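Local structure of glutathione-specific gamma-glutamylcyclotransferase (Saccharomyces cerevisiae S288c, 5HWI) at residues W9-G14 and G94-I99; H122-H127 and L156-Y161. The protein catalyses the cleavage of glutathione into 5-oxo-L-proline and the dipeptide Cys-Gly, and does not act on other gamma-glutamyl peptides. The protein carries 4 engineered substitutions. All coordinates share one frame; numbering follows the deposited sequence.

Both interactions are antiparallel strand pairings in one five-stranded sheet, and they meet where strand 8-12 of interaction 1 lies beside strand 155-162 of interaction 2. The backbone pairs Leu11 with Ser159 there, and the Tyr13 hydroxyl probably hydrogen-bonds to Tyr161 O. Interaction 1 is the more deeply buried: apart from the Trp9 and Tyr98 rings at one end, its touching residues are interior, with aliphatic groups, glycines and aromatics at close quarters. Interaction 2 is two-sided, with valines and a threonine facing the interior while glutamates and a leucine face solvent. Interaction 1 also holds most of the substrate site inferred from relatives, from strand 8-12 into its following loop; interaction 2 borders it through Val160.

Interaction 1 of 2, residues W9-G14 and G94-I99; sequences WVLGYG and GVVYYI
Trp9 and Tyr98, antiparallel neighbours across the two strands, overlap by their side chains. Tyr98 CB rests over the six-membered ring of the indole, 3.6 Å from its centroid and 10° off the ring normal, a CH-pi contact. Over the same face, Tyr98 CD1 comes within 3.3 Å of Trp9 CE2, with the phenol inclined at 50° to the five-membered ring. The indole reaches that far because Trp9 CG stands beside its own backbone N (chi1 -70°), which swings the ring toward strand 94-99. Its CE3 also meets Val96 CG2 at 4.0 Å. Were Trp9 replaced by alanine, Tyr98 CB would probably lose the ring face beneath it and Val96 CG2 a neighbour, opening a gap at this end of the pairing.

On the sheet face that also carries Trp9 and Tyr98, Leu11 CD1 packs on Val96 CG1 at 3.6 Å; these branched aliphatics suit the interior, where Ile32 and Val126 close round them. Four backbone bonds fasten the strands, two between Val10 and Tyr97 and two between Gly12 and Val95, the shortest being Gly12 N to Val95 O at 2.7 Å. Glycine suits position 94, since a beta carbon there would run into Gly12 O. The Tyr97 ring has its edge toward Val10 O, and its hydroxyl is held by Leu16 O and Arg27 NE.

Beyond Gly12 the strand gives way to a loop, where Tyr13 N and Gly14 N hydrogen-bond a bound succinate, probably from the crystallisation liquor. This passage from first strand into a Tyr-Gly-Ser-Leu loop is characteristic of the gamma-glutamylcyclotransferase family, where, as in relatives, residues 10-15 probably bind the substrate.

Interaction 2 of 2, residues H122-H127 and L156-Y161; sequences HEVEVH and LLTSVY
Leu157 lies across two glutamates of the neighbouring strand, and its branches divide the contact between them. Its CB leaves the sheet on the face carrying Glu123 and Glu125. With CG anti to the backbone N (chi1 -164°), the chain then bends over strand 122-127 instead of standing upright. At the fork, CD1 comes to 3.7 Å from Val124 O and 4.0 Å from Glu125 CG, resting on the backbone and on the methylene part of that glutamate. The other branch, CD2, approaches Glu123 OE1 to 3.8 Å, a van der Waals contact with a carboxylate whose extended chain carries it off the sheet. On this exposed face the leucine shelters the strand while the carboxylates can remain hydrated.

The opposite face is largely apolar, an exception being the His122 ring at one end, whose NE2 bonds Thr120 OG1. Val124 CG1 meets Val160 CG1 at 3.8 Å, the two side chains crossing at about a right angle, and Val126 CG2 lies 4.2 Å from Leu156 CB. In one of its two conformers, Thr158 sets its methyl CG2 3.6 Å from Val126 CG1. Beta-branched residues suit these positions: they favour extended backbone and fill the interior close to the chain.

Between the faces run six backbone hydrogen bonds, in pairs linking His122 with Val160, Val124 with Thr158 and Val126 with Leu156. Most are fairly straight, but Val160 N to His122 O bends to 133°, in a pairing whose short strand segments are strongly twisted. At the same end, Ser159 OG bonds to Trp9 O and Arg108 NH2, tying strand 155-162 to its other neighbour and to helix 101-114. The chemistry thus implies an amphipathic pair of strands within the larger sheet, in which main-chain bonds supply the polar grip and, Ser159 apart, side chains largely sort interior from solvent.

Interaction 1 of 2, residues W9-G14 and G94-I99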
loop_
_atom_site.group_PDB
_atom_site.type_symbol
_atom_site.label_atom_id
_atom_site.label_comp_id
_atom_site.label_asym_id
_atom_site.label_seq_id
_atom_site.Cartn_x
_atom_site.Cartn_y
_atom_site.Cartn_z
ATOM N N TRP A 9 -0.255 12.525 9.968
ATOM C CA TRP A 9 0.485 11.318 9.624
ATOM C C TRP A 9 -0.235 10.678 8.438
ATOM O O TRP A 9 -1.475 10.529 8.459
ATOM C CB TRP A 9 0.543 10.307 10.781
ATOM C CG TRP A 9 1.423 10.743 11.948
ATOM C CD1 TRP A 9 1.025 11.408 13.106
ATOM C CD2 TRP A 9 2.829 10.521 12.074
ATOM N NE1 TRP A 9 2.117 11.634 13.904
ATOM C CE2 TRP A 9 3.235 11.079 13.314
ATOM C CE3 TRP A 9 3.787 9.903 11.245
ATOM C CZ2 TRP A 9 4.585 11.074 13.723
ATOM C CZ3 TRP A 9 5.077 9.818 11.654
ATOM C CH2 TRP A 9 5.504 10.430 12.879
ATOM N N VAL A 10 0.530 10.429 7.386
ATOM C CA VAL A 10 0.027 9.849 6.129
ATOM C C VAL A 10 0.746 8.529 5.908
ATOM O O VAL A 10 1.984 8.483 5.873
ATOM C CB VAL A 10 0.260 10.814 4.936
ATOM C CG1 VAL A 10 -0.321 10.183 3.633
ATOM C CG2 VAL A 10 -0.392 12.193 5.170
ATOM N N LEU A 11 -0.028 7.468 5.691
ATOM C CA LEU A 11 0.518 6.136 5.437
ATOM C C LEU A 11 0.649 5.956 3.926
ATOM O O LEU A 11 -0.311 6.235 3.194
ATOM C CB LEU A 11 -0.485 5.096 5.961
ATOM C CG LEU A 11 -0.155 3.639 5.677
ATOM C CD1 LEU A 11 1.167 3.264 6.335
ATOM C CD2 LEU A 11 -1.364 2.756 6.165
ATOM N N GLY A 12 1.804 5.506 3.472
ATOM C CA GLY A 12 1.986 5.111 2.058
ATOM C C GLY A 12 2.201 3.614 1.983
ATOM O O GLY A 12 2.966 3.040 2.774
ATOM N N TYR A 13 1.518 2.973 1.032
ATOM C CA TYR A 13 1.712 1.547 0.829
ATOM C C TYR A 13 1.967 1.228 -0.637
ATOM O O TYR A 13 2.208 0.063 -0.943
ATOM C CB TYR A 13 0.489 0.743 1.317
ATOM C CG TYR A 13 -0.773 1.182 0.656
ATOM C CD1 TYR A 13 -1.170 0.615 -0.585
ATOM C CD2 TYR A 13 -1.573 2.188 1.219
ATOM C CE1 TYR A 13 -2.336 1.042 -1.223
ATOM C CE2 TYR A 13 -2.726 2.634 0.570
ATOM C CZ TYR A 13 -3.099 2.041 -0.647
ATOM O OH TYR A 13 -4.239 2.470 -1.265
ATOM N N GLY A 14 1.855 2.200 -1.529
ATOM C CA GLY A 14 2.162 1.984 -2.946
ATOM C C GLY A 14 3.196 3.008 -3.348
ATOM O O GLY A 14 4.276 3.064 -2.727
ATOM N N GLY A 94 4.248 -0.834 4.970
ATOM C CA GLY A 94 4.309 0.464 4.328
ATOM C C GLY A 94 5.194 1.437 5.139
ATOM O O GLY A 94 6.050 1.000 5.916
ATOM N N VAL A 95 5.028 2.737 4.921
ATOM C CA VAL A 95 5.729 3.741 5.720
ATOM C C VAL A 95 4.724 4.820 6.074
ATOM O O VAL A 95 3.761 5.066 5.345
ATOM C CB VAL A 95 6.940 4.383 5.018
ATOM C CG1 VAL A 95 8.080 3.389 4.904
ATOM C CG2 VAL A 95 6.527 4.941 3.647
ATOM N N VAL A 96 4.961 5.484 7.199
ATOM C CA VAL A 96 4.149 6.619 7.573
ATOM C C VAL A 96 5.026 7.869 7.516
ATOM O O VAL A 96 6.201 7.857 7.932
ATOM C CB VAL A 96 3.473 6.465 8.966
ATOM C CG1 VAL A 96 2.490 5.384 8.902
ATOM C CG2 VAL A 96 4.498 6.199 10.034
ATOM N N TYR A 97 4.454 8.953 6.996
ATOM C CA TYR A 97 5.110 10.253 6.906
ATOM C C TYR A 97 4.448 11.228 7.881
ATOM O O TYR A 97 3.217 11.222 8.004
ATOM C CB TYR A 97 4.958 10.844 5.498
ATOM C CG TYR A 97 5.644 10.030 4.437
ATOM C CD1 TYR A 97 6.942 10.290 4.124
ATOM C CD2 TYR A 97 4.966 9.002 3.748
ATOM C CE1 TYR A 97 7.611 9.574 3.126
ATOM C CE2 TYR A 97 5.634 8.235 2.768
ATOM C CZ TYR A 97 6.935 8.541 2.470
ATOM O OH TYR A 97 7.649 7.829 1.528
ATOM N N TYR A 98 5.244 12.081 8.547
ATOM C CA TYR A 98 4.667 13.173 9.305
ATOM C C TYR A 98 4.834 14.448 8.506
ATOM O O TYR A 98 5.952 14.780 8.094
ATOM C CB TYR A 98 5.331 13.332 10.681
ATOM C CG TYR A 98 4.673 14.395 11.514
ATOM C CD1 TYR A 98 3.386 14.181 12.077
ATOM C CD2 TYR A 98 5.320 15.613 11.779
ATOM C CE1 TYR A 98 2.794 15.147 12.882
ATOM C CE2 TYR A 98 4.725 16.593 12.580
ATOM C CZ TYR A 98 3.476 16.362 13.119
ATOM O OH TYR A 98 2.931 17.362 13.872
ATOM N N ILE A 99 3.731 15.146 8.280
ATOM C CA ILE A 99 3.739 16.487 7.695
ATOM C C ILE A 99 3.438 17.475 8.816
ATOM O O ILE A 99 2.351 17.415 9.411
ATOM C CB ILE A 99 2.707 16.644 6.566
ATOM C CG1 ILE A 99 2.579 15.348 5.741
ATOM C CG2 ILE A 99 3.069 17.889 5.699
ATOM C CD1 ILE A 99 3.873 15.029 4.996
#

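Interaction 2 of 2, residues H122-H127 and L156-Y161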
loop_
_atom_site.group_PDB
_atom_site.type_symbol
_atom_site.label_atom_id
_atom_site.label_comp_id
_atom_site.label_asym_id
_atom_site.label_seq_id
_atom_site.Cartn_x
_atom_site.Cartn_y
_atom_site.Cartn_z
ATOM N N HIS A 122 -9.122 7.657 4.677
ATOM C CA HIS A 122 -9.537 6.886 5.853
ATOM C C HIS A 122 -8.488 7.002 6.947
ATOM O O HIS A 122 -7.386 7.511 6.725
ATOM C CB HIS A 122 -9.728 5.411 5.514
ATOM C CG HIS A 122 -10.683 5.194 4.392
ATOM N ND1 HIS A 122 -12.013 4.879 4.608
ATOM C CD2 HIS A 122 -10.525 5.297 3.051
ATOM C CE1 HIS A 122 -12.626 4.776 3.441
ATOM N NE2 HIS A 122 -11.747 5.025 2.482
ATOM N N GLU A 123 -8.836 6.542 8.156
ATOM C CA GLU A 123 -7.869 6.498 9.254
ATOM C C GLU A 123 -7.711 5.057 9.713
ATOM O O GLU A 123 -8.714 4.366 9.911
ATOM C CB GLU A 123 -8.300 7.407 10.434
ATOM C CG GLU A 123 -8.238 8.883 10.070
ATOM C CD GLU A 123 -8.972 9.799 11.068
ATOM O OE1 GLU A 123 -9.519 9.294 12.075
ATOM O OE2 GLU A 123 -9.001 11.028 10.834
ATOM N N VAL A 124 -6.464 4.583 9.826
ATOM C CA VAL A 124 -6.182 3.203 10.219
ATOM C C VAL A 124 -5.048 3.185 11.233
ATOM O O VAL A 124 -4.234 4.102 11.293
ATOM C CB VAL A 124 -5.794 2.306 8.996
ATOM C CG1 VAL A 124 -6.955 2.295 7.950
ATOM C CG2 VAL A 124 -4.468 2.774 8.380
ATOM N N GLU A 125 -4.986 2.101 12.007
ATOM C CA GLU A 125 -3.897 1.881 12.962
ATOM C C GLU A 125 -2.747 1.124 12.305
ATOM O O GLU A 125 -2.983 0.192 11.533
ATOM C CB GLU A 125 -4.378 1.056 14.155
ATOM C CG GLU A 125 -5.457 1.700 14.909
ATOM C CD GLU A 125 -5.907 0.845 16.100
ATOM O OE1 GLU A 125 -5.848 -0.405 16.028
ATOM O OE2 GLU A 125 -6.279 1.455 17.122
ATOM N N VAL A 126 -1.498 1.530 12.599
ATOM C CA VAL A 126 -0.325 0.790 12.118
ATOM C C VAL A 126 0.602 0.576 13.295
ATOM O O VAL A 126 0.533 1.292 14.300
ATOM C CB VAL A 126 0.452 1.522 10.995
ATOM C CG1 VAL A 126 -0.469 1.756 9.835
ATOM C CG2 VAL A 126 1.058 2.874 11.510
ATOM N N HIS A 127 1.437 -0.456 13.191
ATOM C CA HIS A 127 2.435 -0.720 14.214
ATOM C C HIS A 127 3.747 -0.119 13.730
ATOM O O HIS A 127 4.165 -0.375 12.597
ATOM C CB HIS A 127 2.632 -2.212 14.467
ATOM C CG HIS A 127 1.423 -2.917 14.977
ATOM N ND1 HIS A 127 1.509 -4.042 15.765
ATOM C CD2 HIS A 127 0.103 -2.705 14.761
ATOM C CE1 HIS A 127 0.290 -4.465 16.058
ATOM N NE2 HIS A 127 -0.582 -3.677 15.453
ATOM N N LEU A 156 -0.054 3.560 16.041
ATOM C CA LEU A 156 -0.265 4.941 15.613
ATOM C C LEU A 156 -1.468 5.014 14.693
ATOM O O LEU A 156 -1.576 4.189 13.780
ATOM C CB LEU A 156 0.955 5.458 14.851
ATOM C CG LEU A 156 0.765 6.857 14.305
ATOM C CD1 LEU A 156 0.742 7.843 15.481
ATOM C CD2 LEU A 156 1.988 7.124 13.311
ATOM N N LEU A 157 -2.379 5.974 14.949
ATOM C CA LEU A 157 -3.486 6.258 14.048
ATOM C C LEU A 157 -2.992 7.156 12.918
ATOM O O LEU A 157 -2.442 8.231 13.187
ATOM C CB LEU A 157 -4.623 6.957 14.783
ATOM C CG LEU A 157 -5.922 6.905 13.961
ATOM C CD1 LEU A 157 -6.478 5.449 13.869
ATOM C CD2 LEU A 157 -6.994 7.832 14.576
ATOM N N THR A 158 -3.168 6.731 11.656
ATOM C CA THR A 158 -2.629 7.465 10.505
ATOM C C THR A 158 -3.663 7.524 9.381
ATOM O O THR A 158 -4.438 6.589 9.211
ATOM C CB THR A 158 -1.300 6.817 9.983
ATOM O OG1 THR A 158 -0.819 7.494 8.805
ATOM C CG2 THR A 158 -1.427 5.271 9.698
ATOM N N SER A 159 -3.671 8.625 8.608
ATOM C CA SER A 159 -4.567 8.750 7.462
ATOM C C SER A 159 -3.974 7.932 6.306
ATOM O O SER A 159 -2.777 7.630 6.277
ATOM C CB SER A 159 -4.789 10.202 7.025
ATOM O OG SER A 159 -3.569 10.758 6.486
ATOM N N VAL A 160 -4.843 7.533 5.381
ATOM C CA VAL A 160 -4.430 6.613 4.314
ATOM C C VAL A 160 -5.421 6.764 3.162
ATOM O O VAL A 160 -6.601 6.999 3.388
ATOM C CB VAL A 160 -4.335 5.154 4.828
ATOM C CG1 VAL A 160 -5.671 4.633 5.274
ATOM C CG2 VAL A 160 -3.742 4.198 3.698
ATOM N N TYR A 161 -4.924 6.687 1.915
ATOM C CA TYR A 161 -5.790 6.696 0.732
ATOM C C TYR A 161 -6.065 5.270 0.261
ATOM O O TYR A 161 -5.132 4.511 0.005
ATOM C CB TYR A 161 -5.156 7.480 -0.425
ATOM C CG TYR A 161 -5.112 8.958 -0.125
ATOM C CD1 TYR A 161 -4.018 9.508 0.528
ATOM C CD2 TYR A 161 -6.156 9.780 -0.494
ATOM C CE1 TYR A 161 -4.001 10.884 0.825
ATOM C CE2 TYR A 161 -6.149 11.124 -0.228
ATOM C CZ TYR A 161 -5.062 11.668 0.444
ATOM O OH TYR A 161 -5.071 13.030 0.715
#